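Local structure of exodeoxyribonuclease III (Archaeoglobus fulgidus, 2VOA) at residues S11-L16 with T36-R41; L31-T36 with G65-S70; K61-V66 with D87-I92. The protein probably acts as a metal-dependent AP endonuclease that cuts DNA at abasic sites and may also degrade double-stranded DNA from its 3' ends. The protein carries 1 engineered substitution. One frame throughout, in Å; residues are numbered along the deposited sequence.

Interaction 1 of 3, residues S11-L16 with T36-R41; sequences SIRSRL and TKVENR. With nucleotides of chain C.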
loop_
_atom_site.group_PDB
_atom_site.type_symbol
_atom_site.label_atom_id
_atom_site.label_comp_id
_atom_site.label_asym_id
_atom_site.label_seq_id
_atom_site.Cartn_x
_atom_site.Cartn_y
_atom_site.Cartn_z
ATOM N N SER A 11 8.698 -7.231 6.356
ATOM C CA SER A 11 7.906 -7.916 5.304
ATOM C C SER A 11 8.554 -7.777 3.923
ATOM O O SER A 11 8.477 -6.709 3.259
ATOM C CB SER A 11 6.425 -7.503 5.245
ATOM O OG SER A 11 5.722 -8.322 4.302
ATOM N N ILE A 12 9.181 -8.864 3.487
ATOM C CA ILE A 12 9.908 -8.821 2.213
ATOM C C ILE A 12 8.957 -8.499 1.046
ATOM O O ILE A 12 9.320 -7.734 0.139
ATOM C CB ILE A 12 10.779 -10.087 1.964
ATOM C CG1 ILE A 12 11.669 -9.936 0.716
ATOM C CG2 ILE A 12 9.927 -11.354 1.907
ATOM C CD1 ILE A 12 12.553 -8.690 0.680
ATOM N N ARG A 13 7.753 -9.056 1.082
ATOM C CA ARG A 13 6.791 -8.845 -0.016
ATOM C C ARG A 13 6.330 -7.385 -0.114
ATOM O O ARG A 13 5.894 -6.929 -1.176
ATOM C CB ARG A 13 5.602 -9.793 0.112
ATOM C CG ARG A 13 5.895 -11.237 -0.280
ATOM C CD ARG A 13 4.697 -12.124 0.072
ATOM N NE ARG A 13 4.452 -12.017 1.513
ATOM C CZ ARG A 13 3.464 -12.597 2.187
ATOM N NH1 ARG A 13 2.558 -13.383 1.581
ATOM N NH2 ARG A 13 3.398 -12.386 3.491
ATOM N N SER A 14 6.458 -6.657 0.993
ATOM C CA SER A 14 6.155 -5.220 1.036
ATOM C C SER A 14 7.404 -4.325 0.930
ATOM O O SER A 14 7.287 -3.109 1.057
ATOM C CB SER A 14 5.383 -4.874 2.307
ATOM O OG SER A 14 4.051 -5.347 2.212
ATOM N N ARG A 15 8.575 -4.916 0.667
ATOM C CA ARG A 15 9.842 -4.160 0.649
ATOM C C ARG A 15 10.754 -4.434 -0.557
ATOM O O ARG A 15 11.903 -3.958 -0.594
ATOM C CB ARG A 15 10.620 -4.374 1.963
ATOM C CG ARG A 15 11.364 -3.115 2.496
ATOM C CD ARG A 15 10.369 -2.001 2.887
ATOM N NE ARG A 15 9.469 -2.474 3.946
ATOM C CZ ARG A 15 8.326 -1.903 4.295
ATOM N NH1 ARG A 15 7.903 -0.806 3.680
ATOM N NH2 ARG A 15 7.595 -2.445 5.273
ATOM N N LEU A 16 10.254 -5.187 -1.539
ATOM C CA LEU A 16 11.052 -5.465 -2.747
ATOM C C LEU A 16 11.437 -4.184 -3.486
ATOM O O LEU A 16 12.513 -4.108 -4.099
ATOM C CB LEU A 16 10.318 -6.430 -3.690
ATOM C CG LEU A 16 10.138 -7.871 -3.188
ATOM C CD1 LEU A 16 9.214 -8.644 -4.116
ATOM C CD2 LEU A 16 11.489 -8.607 -3.026
ATOM N N THR A 36 11.150 -11.149 7.346
ATOM C CA THR A 36 10.614 -11.369 5.994
ATOM C C THR A 36 9.099 -11.571 6.002
ATOM O O THR A 36 8.416 -11.261 5.002
ATOM C CB THR A 36 11.295 -12.569 5.286
ATOM O OG1 THR A 36 11.114 -13.744 6.075
ATOM C CG2 THR A 36 12.802 -12.322 5.130
ATOM N N LYS A 37 8.586 -12.121 7.103
ATOM C CA LYS A 37 7.142 -12.255 7.337
ATOM C C LYS A 37 6.426 -12.964 6.177
ATOM O O LYS A 37 5.396 -12.489 5.613
ATOM C CB LYS A 37 6.507 -10.894 7.647
ATOM C CG LYS A 37 7.000 -10.263 8.930
ATOM C CD LYS A 37 6.409 -8.880 9.132
ATOM C CE LYS A 37 6.968 -8.300 10.422
ATOM N NZ LYS A 37 6.473 -6.934 10.695
ATOM N N VAL A 38 6.967 -14.122 5.805
ATOM C CA VAL A 38 6.373 -14.879 4.690
ATOM C C VAL A 38 6.652 -16.371 4.835
ATOM O O VAL A 38 7.729 -16.763 5.283
ATOM C CB VAL A 38 6.886 -14.326 3.311
ATOM C CG1 VAL A 38 8.388 -14.566 3.131
ATOM C CG2 VAL A 38 6.066 -14.888 2.147
ATOM N N GLU A 39 5.665 -17.201 4.492
ATOM C CA GLU A 39 5.904 -18.635 4.469
ATOM C C GLU A 39 6.801 -18.953 3.281
ATOM O O GLU A 39 6.751 -18.260 2.249
ATOM C CB GLU A 39 4.593 -19.430 4.420
ATOM C CG GLU A 39 3.679 -19.064 3.273
ATOM C CD GLU A 39 2.704 -17.928 3.598
ATOM O OE1 GLU A 39 3.157 -16.776 3.842
ATOM O OE2 GLU A 39 1.473 -18.198 3.550
ATOM N N ASN A 40 7.636 -19.979 3.437
ATOM C CA ASN A 40 8.586 -20.389 2.385
ATOM C C ASN A 40 7.979 -20.483 0.982
ATOM O O ASN A 40 8.551 -19.957 0.030
ATOM C CB ASN A 40 9.288 -21.704 2.751
ATOM C CG ASN A 40 10.102 -21.597 4.022
ATOM O OD1 ASN A 40 10.431 -20.499 4.467
ATOM N ND2 ASN A 40 10.433 -22.746 4.620
ATOM N N ARG A 41 6.816 -21.126 0.852
ATOM C CA ARG A 41 6.184 -21.308 -0.467
ATOM C C ARG A 41 5.730 -20.003 -1.159
ATOM O O ARG A 41 5.393 -20.008 -2.356
ATOM C CB ARG A 41 5.019 -22.296 -0.358
ATOM C CG ARG A 41 3.858 -21.803 0.468
ATOM C CD ARG A 41 2.701 -22.794 0.419
ATOM N NE ARG A 41 1.522 -22.261 1.096
ATOM C CZ ARG A 41 0.518 -21.640 0.483
ATOM N NH1 ARG A 41 0.538 -21.456 -0.830
ATOM N NH2 ARG A 41 -0.507 -21.193 1.196
ATOM P P DG C 3 4.240 -0.472 5.340
ATOM O OP1 DG C 3 5.451 0.285 4.947
ATOM O OP2 DG C 3 2.952 -0.279 4.608
ATOM O "O5'" DG C 3 4.543 -2.033 5.308
ATOM C "C5'" DG C 3 3.557 -3.032 5.474
ATOM C "C4'" DG C 3 4.107 -4.026 6.469
ATOM O "O4'" DG C 3 4.173 -3.420 7.787
ATOM C "C3'" DG C 3 3.268 -5.277 6.638
ATOM O "O3'" DG C 3 3.626 -6.222 5.668
ATOM C "C2'" DG C 3 3.692 -5.714 8.040
ATOM C "C1'" DG C 3 3.668 -4.364 8.727
ATOM N N9 DG C 3 2.361 -3.917 9.244
ATOM C C8 DG C 3 1.598 -2.865 8.786
ATOM N N7 DG C 3 0.483 -2.687 9.438
ATOM C C5 DG C 3 0.489 -3.686 10.403
ATOM C C6 DG C 3 -0.471 -3.989 11.413
ATOM O O6 DG C 3 -1.536 -3.399 11.649
ATOM N N1 DG C 3 -0.087 -5.090 12.185
ATOM C C2 DG C 3 1.088 -5.793 12.004
ATOM N N2 DG C 3 1.301 -6.824 12.830
ATOM N N3 DG C 3 1.996 -5.517 11.053
ATOM C C4 DG C 3 1.641 -4.449 10.298
ATOM P P DG C 4 2.537 -6.913 4.713
ATOM O OP1 DG C 4 3.282 -7.514 3.586
ATOM O OP2 DG C 4 1.439 -5.944 4.448
ATOM O "O5'" DG C 4 1.936 -8.096 5.600
ATOM C "C5'" DG C 4 2.809 -9.096 6.148
ATOM C "C4'" DG C 4 2.231 -9.696 7.418
ATOM O "O4'" DG C 4 2.096 -8.669 8.416
ATOM C "C3'" DG C 4 0.828 -10.289 7.292
ATOM O "O3'" DG C 4 0.927 -11.604 6.799
ATOM C "C2'" DG C 4 0.384 -10.274 8.761
ATOM C "C1'" DG C 4 0.942 -8.920 9.211
ATOM N N9 DG C 4 -0.022 -7.813 9.091
ATOM C C8 DG C 4 -0.016 -6.767 8.188
ATOM N N7 DG C 4 -1.006 -5.925 8.347
ATOM C C5 DG C 4 -1.745 -6.443 9.428
ATOM C C6 DG C 4 -2.938 -5.985 10.072
ATOM O O6 DG C 4 -3.626 -4.981 9.801
ATOM N N1 DG C 4 -3.352 -6.818 11.121
ATOM C C2 DG C 4 -2.669 -7.958 11.519
ATOM N N2 DG C 4 -3.185 -8.656 12.552
ATOM N N3 DG C 4 -1.556 -8.393 10.923
ATOM C C4 DG C 4 -1.139 -7.593 9.896
HETATM O O HOH W 1 6.358 -10.633 3.241
HETATM O O HOH W 2 2.705 -14.288 5.463
#
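Ile12 and Thr36 are tied by a near-linear backbone hydrogen bond, Ile12 N to Thr36 O at 2.9 Å with an angle of 159° at the hydrogen. The same carbonyl receives a CA-H contact from Ser11 and a proton from water 1, so three donors converge on one oxygen. A second direct bond, Arg13 NH2 to Lys37 O at 2.9 Å, is weak, since its angle is only 124°.

Water carries much of the remaining polar contact. Water 1 donates to Ser11 OG and Thr36 O and accepts from Arg13 N and NE; it lies in the guanidinium plane, at its edge. The bend of the Arg13 chain at chi3 (-59°) turns NE toward this water. Water 2 accepts from Arg13 NH2 and sits 3.0 Å from Glu39 OE1. The direct separation of Arg13 NH1 and Glu39 OE1, 4.1 Å with the oxygen well out of the plane, supports charge attraction only.

Van der Waals packing centres on Val38. Its CG2 stands over one face of the Arg13 guanidinium, offset toward the rim and 3.4 Å from Arg13 NE, while Val38 CG1 meets Ile12 CG2 at 3.8 Å.

The polar tips of 11-16 grip the DNA strand. Ser11 OG and Ser14 OG each donate to OP1 of DG4 of chain C at 2.7 Å, and Arg15 NH1 donates to OP1 of DG3 of chain C at 3.0 Å. Lys37 NZ turns instead to Asn10 OD1. Of two loops that follow neighbouring parallel strands, 11-16 thus binds the phosphates and 36-41 packs against it, consistent with the DNA-binding surface of the ExoIII-like AP endonucleases.

Interaction 2 of 3, residues L31-T36 with G65-S70; sequences LCMQET and GVAIAS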
loop_
_atom_site.group_PDB
_atom_site.type_symbol
_atom_site.label_atom_id
_atom_site.label_comp_id
_atom_site.label_asym_id
_atom_site.label_seq_id
_atom_site.Cartn_x
_atom_site.Cartn_y
_atom_site.Cartn_z
ATOM N N LEU A 31 23.683 -10.661 1.758
ATOM C CA LEU A 31 22.712 -9.815 2.500
ATOM C C LEU A 31 21.845 -10.714 3.356
ATOM O O LEU A 31 21.071 -11.531 2.812
ATOM C CB LEU A 31 21.811 -9.011 1.546
ATOM C CG LEU A 31 20.658 -8.276 2.251
ATOM C CD1 LEU A 31 21.165 -7.151 3.137
ATOM C CD2 LEU A 31 19.622 -7.751 1.239
ATOM N N CYS A 32 21.984 -10.568 4.679
ATOM C CA CYS A 32 21.091 -11.243 5.642
ATOM C C CYS A 32 19.839 -10.404 5.865
ATOM O O CYS A 32 19.945 -9.198 6.079
ATOM C CB CYS A 32 21.791 -11.468 6.981
ATOM S SG CYS A 32 23.187 -12.562 6.799
ATOM N N MET A 33 18.672 -11.028 5.855
ATOM C CA MET A 33 17.440 -10.282 6.076
ATOM C C MET A 33 16.657 -10.881 7.233
ATOM O O MET A 33 16.691 -12.094 7.434
ATOM C CB MET A 33 16.566 -10.332 4.810
ATOM C CG MET A 33 17.146 -9.572 3.647
ATOM S SD MET A 33 16.359 -10.021 2.083
ATOM C CE MET A 33 17.397 -11.412 1.580
ATOM N N GLN A 34 15.962 -10.030 7.990
ATOM C CA GLN A 34 15.073 -10.483 9.065
ATOM C C GLN A 34 13.688 -9.891 8.920
ATOM O O GLN A 34 13.502 -8.869 8.237
ATOM C CB GLN A 34 15.638 -10.106 10.431
ATOM C CG GLN A 34 17.098 -10.536 10.628
ATOM C CD GLN A 34 18.041 -9.569 10.002
ATOM O OE1 GLN A 34 17.768 -8.353 9.963
ATOM N NE2 GLN A 34 19.142 -10.080 9.487
ATOM N N GLU A 35 12.737 -10.491 9.636
ATOM C CA GLU A 35 11.316 -10.131 9.528
ATOM C C GLU A 35 10.819 -10.090 8.084
ATOM O O GLU A 35 10.188 -9.134 7.636
ATOM C CB GLU A 35 11.000 -8.842 10.321
ATOM C CG GLU A 35 10.956 -9.141 11.799
ATOM C CD GLU A 35 10.241 -8.083 12.620
ATOM O OE1 GLU A 35 10.876 -7.058 12.948
ATOM O OE2 GLU A 35 9.058 -8.310 12.993
ATOM N N THR A 36 11.150 -11.149 7.346
ATOM C CA THR A 36 10.614 -11.369 5.994
ATOM C C THR A 36 9.099 -11.571 6.002
ATOM O O THR A 36 8.416 -11.261 5.002
ATOM C CB THR A 36 11.295 -12.569 5.286
ATOM O OG1 THR A 36 11.114 -13.744 6.075
ATOM C CG2 THR A 36 12.802 -12.322 5.130
ATOM N N GLY A 65 10.726 -14.731 10.350
ATOM C CA GLY A 65 11.182 -15.059 8.985
ATOM C C GLY A 65 12.571 -14.454 8.737
ATOM O O GLY A 65 12.829 -13.270 9.021
ATOM N N VAL A 66 13.472 -15.275 8.216
ATOM C CA VAL A 66 14.854 -14.851 7.936
ATOM C C VAL A 66 15.256 -15.375 6.542
ATOM O O VAL A 66 14.717 -16.368 6.067
ATOM C CB VAL A 66 15.844 -15.404 9.004
ATOM C CG1 VAL A 66 15.697 -14.661 10.347
ATOM C CG2 VAL A 66 15.698 -16.929 9.201
ATOM N N ALA A 67 16.184 -14.699 5.887
ATOM C CA ALA A 67 16.633 -15.117 4.548
ATOM C C ALA A 67 18.062 -14.621 4.382
ATOM O O ALA A 67 18.492 -13.702 5.113
ATOM C CB ALA A 67 15.715 -14.522 3.479
ATOM N N ILE A 68 18.813 -15.251 3.466
ATOM C CA ILE A 68 20.128 -14.718 3.081
ATOM C C ILE A 68 20.184 -14.725 1.550
ATOM O O ILE A 68 19.927 -15.764 0.919
ATOM C CB ILE A 68 21.306 -15.563 3.621
ATOM C CG1 ILE A 68 21.167 -15.826 5.124
ATOM C CG2 ILE A 68 22.683 -14.895 3.241
ATOM C CD1 ILE A 68 22.089 -16.985 5.599
ATOM N N ALA A 69 20.458 -13.552 0.980
ATOM C CA ALA A 69 20.731 -13.411 -0.466
ATOM C C ALA A 69 22.247 -13.338 -0.700
ATOM O O ALA A 69 22.992 -12.748 0.112
ATOM C CB ALA A 69 20.027 -12.174 -1.014
ATOM N N SER A 70 22.714 -13.955 -1.780
ATOM C CA SER A 70 24.146 -13.976 -2.052
ATOM C C SER A 70 24.488 -14.164 -3.515
ATOM O O SER A 70 23.686 -14.709 -4.299
ATOM C CB SER A 70 24.840 -15.048 -1.194
ATOM O OG SER A 70 24.336 -16.354 -1.465
HETATM O O HOH W 3 12.011 -15.889 4.814
#
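Met33 and Ala67 form a hydrogen-bonded antiparallel pair: Met33 N to Ala67 O is 2.8 Å and nearly linear (170°), and Ala67 N returns a bond to Met33 O. Leu31 and Ala69 repeat this pattern, with Leu31 N to Ala69 O at 2.7 Å. Between and beyond them, Cys32 with Ile68 and Gln34 with Val66 are non-hydrogen-bonded pairs, the alternation of an antiparallel ladder, whose strand axes run at 164°.

On the face of Met33, the thioether chain bends at chi3 (-89°), placing CE 3.8 Å from Ala69 CB and 4.0 Å from Ala67 CB. The face of Cys32 is more loosely joined, Cys32 SG lying 4.2 Å from Ile68 CG1.

The ladder ends differently. Thr36 N bonds Gly65 O at 3.2 Å from above the carbonyl plane, and Thr36 OG1 presses against Gly65 C at 3.1 Å, where a side chain at position 65 would collide with it. Water 3 bridges Thr36 OG1 and Val66 O, while Thr36 CG2 touches Ala67 CB. An alanine in place of this threonine would probably leave water 3 without its hydroxyl partner and open a gap beside Ala67 CB.

Farther out, Asn103 holds this end of the strand through Met33 O and Gln34 NE2, the latter also bonding Thr6 OG1. Asn8 ND2 bonds Glu35 OE1, and Tyr105 packs on the same side chain. Asn8 and Glu35 are both predicted magnesium ligands. The two strands are neighbours in one of the two sheets of the DNase I-like alpha/beta sandwich, and the end of 30-34 delivers Glu35 to the probable metal site.

Interaction 3 of 3, residues K61-V66 with D87-I92; sequences KGRNGV and DEDRLI. With nucleotides of chain C.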
loop_
_atom_site.group_PDB
_atom_site.type_symbol
_atom_site.label_atom_id
_atom_site.label_comp_id
_atom_site.label_asym_id
_atom_site.label_seq_id
_atom_site.Cartn_x
_atom_site.Cartn_y
_atom_site.Cartn_z
ATOM N N LYS A 61 3.970 -18.255 8.096
ATOM C CA LYS A 61 2.988 -17.231 7.799
ATOM C C LYS A 61 3.015 -16.041 8.757
ATOM O O LYS A 61 2.962 -16.202 9.981
ATOM C CB LYS A 61 1.575 -17.827 7.792
ATOM C CG LYS A 61 0.525 -16.831 7.326
ATOM C CD LYS A 61 -0.865 -17.441 7.270
ATOM C CE LYS A 61 -1.309 -17.969 8.627
ATOM N NZ LYS A 61 -1.281 -16.936 9.709
ATOM N N GLY A 62 3.122 -14.848 8.182
ATOM C CA GLY A 62 2.796 -13.618 8.890
ATOM C C GLY A 62 3.800 -12.938 9.797
ATOM O O GLY A 62 3.688 -11.737 10.023
ATOM N N ARG A 63 4.787 -13.673 10.312
ATOM C CA ARG A 63 5.644 -13.137 11.379
ATOM C C ARG A 63 7.038 -13.728 11.311
ATOM O O ARG A 63 7.237 -14.780 10.686
ATOM C CB ARG A 63 5.052 -13.456 12.752
ATOM C CG ARG A 63 4.722 -14.935 12.940
ATOM C CD ARG A 63 4.051 -15.236 14.284
ATOM N NE ARG A 63 4.899 -16.069 15.143
ATOM C CZ ARG A 63 4.741 -17.382 15.327
ATOM N NH1 ARG A 63 3.749 -18.041 14.724
ATOM N NH2 ARG A 63 5.579 -18.040 16.128
ATOM N N ASN A 64 7.981 -13.075 11.990
ATOM C CA ASN A 64 9.369 -13.517 11.999
ATOM C C ASN A 64 9.877 -13.720 10.576
ATOM O O ASN A 64 9.501 -12.936 9.698
ATOM C CB ASN A 64 9.517 -14.784 12.848
ATOM C CG ASN A 64 8.979 -14.592 14.252
ATOM O OD1 ASN A 64 9.073 -13.491 14.815
ATOM N ND2 ASN A 64 8.439 -15.655 14.834
ATOM N N GLY A 65 10.726 -14.731 10.350
ATOM C CA GLY A 65 11.182 -15.059 8.985
ATOM C C GLY A 65 12.571 -14.454 8.737
ATOM O O GLY A 65 12.829 -13.270 9.021
ATOM N N VAL A 66 13.472 -15.275 8.216
ATOM C CA VAL A 66 14.854 -14.851 7.936
ATOM C C VAL A 66 15.256 -15.375 6.542
ATOM O O VAL A 66 14.717 -16.368 6.067
ATOM C CB VAL A 66 15.844 -15.404 9.004
ATOM C CG1 VAL A 66 15.697 -14.661 10.347
ATOM C CG2 VAL A 66 15.698 -16.929 9.201
ATOM N N ASP A 87 12.759 -22.804 16.486
ATOM C CA ASP A 87 12.534 -21.477 15.917
ATOM C C ASP A 87 13.237 -21.319 14.566
ATOM O O ASP A 87 14.076 -20.427 14.364
ATOM C CB ASP A 87 12.963 -20.366 16.881
ATOM C CG ASP A 87 12.085 -20.296 18.121
ATOM O OD1 ASP A 87 10.928 -20.805 18.121
ATOM O OD2 ASP A 87 12.562 -19.741 19.123
ATOM N N GLU A 88 12.873 -22.212 13.644
ATOM C CA GLU A 88 13.402 -22.142 12.270
ATOM C C GLU A 88 13.190 -20.777 11.611
ATOM O O GLU A 88 14.009 -20.356 10.780
ATOM C CB GLU A 88 12.806 -23.279 11.432
ATOM C CG GLU A 88 13.318 -24.619 11.886
ATOM C CD GLU A 88 12.856 -25.772 11.014
ATOM O OE1 GLU A 88 11.768 -25.672 10.395
ATOM O OE2 GLU A 88 13.571 -26.799 10.985
ATOM N N ASP A 89 12.125 -20.076 11.997
ATOM C CA ASP A 89 11.817 -18.745 11.437
ATOM C C ASP A 89 12.637 -17.598 12.038
ATOM O O ASP A 89 12.369 -16.424 11.739
ATOM C CB ASP A 89 10.310 -18.425 11.503
ATOM C CG ASP A 89 9.764 -18.320 12.950
ATOM O OD1 ASP A 89 10.519 -18.551 13.927
ATOM O OD2 ASP A 89 8.547 -18.038 13.108
ATOM N N ARG A 90 13.622 -17.937 12.876
ATOM C CA ARG A 90 14.481 -16.942 13.507
ATOM C C ARG A 90 15.973 -17.172 13.294
ATOM O O ARG A 90 16.794 -16.422 13.810
ATOM C CB ARG A 90 14.224 -16.897 15.027
ATOM C CG ARG A 90 12.818 -16.396 15.434
ATOM C CD ARG A 90 12.766 -16.220 16.940
ATOM N NE ARG A 90 11.501 -15.640 17.395
ATOM C CZ ARG A 90 11.236 -14.329 17.464
ATOM N NH1 ARG A 90 12.126 -13.418 17.095
ATOM N NH2 ARG A 90 10.057 -13.932 17.916
ATOM N N LEU A 91 16.355 -18.253 12.624
ATOM C CA LEU A 91 17.786 -18.489 12.462
ATOM C C LEU A 91 17.981 -19.277 11.190
ATOM O O LEU A 91 17.384 -20.340 11.026
ATOM C CB LEU A 91 18.356 -19.268 13.662
ATOM C CG LEU A 91 19.870 -19.517 13.774
ATOM C CD1 LEU A 91 20.247 -19.894 15.188
ATOM C CD2 LEU A 91 20.423 -20.620 12.803
ATOM N N ILE A 92 18.820 -18.740 10.313
ATOM C CA ILE A 92 19.208 -19.450 9.094
ATOM C C ILE A 92 20.718 -19.357 8.978
ATOM O O ILE A 92 21.310 -18.285 9.234
ATOM C CB ILE A 92 18.456 -18.903 7.828
ATOM C CG1 ILE A 92 18.711 -19.789 6.593
ATOM C CG2 ILE A 92 18.772 -17.410 7.564
ATOM C CD1 ILE A 92 17.933 -19.356 5.357
ATOM P P DT C 5 -0.330 -12.290 6.042
ATOM O OP1 DT C 5 0.172 -13.591 5.543
ATOM O OP2 DT C 5 -0.934 -11.297 5.142
ATOM O "O5'" DT C 5 -1.373 -12.567 7.233
ATOM C "C5'" DT C 5 -1.133 -13.508 8.268
ATOM C "C4'" DT C 5 -2.290 -13.454 9.258
ATOM O "O4'" DT C 5 -2.400 -12.126 9.820
ATOM C "C3'" DT C 5 -3.646 -13.693 8.613
ATOM O "O3'" DT C 5 -3.874 -15.088 8.577
ATOM C "C2'" DT C 5 -4.600 -13.026 9.594
ATOM C "C1'" DT C 5 -3.773 -11.841 10.065
ATOM N N1 DT C 5 -4.142 -10.550 9.426
ATOM C C2 DT C 5 -5.224 -9.856 9.934
ATOM O O2 DT C 5 -5.907 -10.245 10.866
ATOM N N3 DT C 5 -5.468 -8.671 9.290
ATOM C C4 DT C 5 -4.760 -8.132 8.238
ATOM O O4 DT C 5 -5.094 -7.064 7.749
ATOM C C5 DT C 5 -3.642 -8.911 7.749
ATOM C C7 DT C 5 -2.944 -8.586 6.456
ATOM C C6 DT C 5 -3.401 -10.066 8.369
ATOM P P DG C 4 2.537 -6.913 4.713
ATOM O OP1 DG C 4 3.282 -7.514 3.586
ATOM O OP2 DG C 4 1.439 -5.944 4.448
ATOM O "O5'" DG C 4 1.936 -8.096 5.600
ATOM C "C5'" DG C 4 2.809 -9.096 6.148
ATOM C "C4'" DG C 4 2.231 -9.696 7.418
ATOM O "O4'" DG C 4 2.096 -8.669 8.416
ATOM C "C3'" DG C 4 0.828 -10.289 7.292
ATOM O "O3'" DG C 4 0.927 -11.604 6.799
ATOM C "C2'" DG C 4 0.384 -10.274 8.761
ATOM C "C1'" DG C 4 0.942 -8.920 9.211
ATOM N N9 DG C 4 -0.022 -7.813 9.091
ATOM C C8 DG C 4 -0.016 -6.767 8.188
ATOM N N7 DG C 4 -1.006 -5.925 8.347
ATOM C C5 DG C 4 -1.745 -6.443 9.428
ATOM C C6 DG C 4 -2.938 -5.985 10.072
ATOM O O6 DG C 4 -3.626 -4.981 9.801
ATOM N N1 DG C 4 -3.352 -6.818 11.121
ATOM C C2 DG C 4 -2.669 -7.958 11.519
ATOM N N2 DG C 4 -3.185 -8.656 12.552
ATOM N N3 DG C 4 -1.556 -8.393 10.923
ATOM C C4 DG C 4 -1.139 -7.593 9.896
HETATM O O HOH W 4 7.101 -17.423 10.913
#
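Asn64 and Asp89 lock the tight part of this contact. Asn64 ND2 donates to Asp89 OD2 at 2.9 Å, almost linearly (168°); the oxygen lies in the amide plane, yet the amide meets the carboxylate from above, the two planes standing 89° apart. Asp89 CG sits between the backbone N and the carbonyl carbon (chi1 64°), which turns the carboxylate to the Asn64 amide. Next to it, Gly65 N donates to Asp89 O at 2.7 Å, within the carbonyl plane, so Asp89 grips the strand by side chain and backbone together.

Asn64 OD1 lies over one face of the Arg90 guanidinium, a probable charge-dipole contact, toward its rim and 3.3 Å from Arg90 NH2; the angle is too poor for a hydrogen bond, and the arginine is fixed instead by Arg90 NH1 bonding Tyr105 O. Beyond Gly65, Val66 and Ile92 slide past each other in opposite directions, with Val66 CG2 against Ile92 CG2 at 3.5 Å.

The outer side is looser. Arg63 sends its guanidinium over Asp89, but Asp89 OD2 stays 4.2 Å from Arg63 NH2 and well out of its plane, an attraction of charges without a directed bond. Water 4 bridges the segments, donating to Arg63 O and Asp89 OD2. At the far end, Lys61 NZ makes a weak bond to O3' of DT5 of chain C, 3.4 Å away, and Gly62 CA passes close to O3' of DG4 of chain C.

The contact joins the start of strand 63-70, in one sheet, to the turn before strand 91-96 and that strand's first residues in the other. Strand 99-105 backs it through Asn103 and Tyr105, which touch Val66; Trp123 of helix 115-134 packs on Arg90, and Phe79 of strand 77-79 on Ile92.

How the interactions relate
The three contacts form a continuous chain of neighbours, their centres 9 to 11 Å apart. Interactions 1 and 2 share Thr36 and are stitched by a probable bond from Ser11 N to Glu35 O at 2.7 Å. Interactions 2 and 3 share Gly65 and Val66, and Ile68 CG1 packs on Ile92 CG2 at 3.8 Å, linking the two sheets. Interactions 1 and 3 meet where Lys37 N lies 2.9 Å from Asn64 O, again a probable hydrogen bond. Both bring loops to the same DNA strand, chain C, at DG3 to DT5, while interaction 2, its nearest atom about 4 Å from the DNA, carries Glu35, a predicted magnesium ligand with nearest side-chain atoms about 3 Å from Tyr105, a predicted active-site residue.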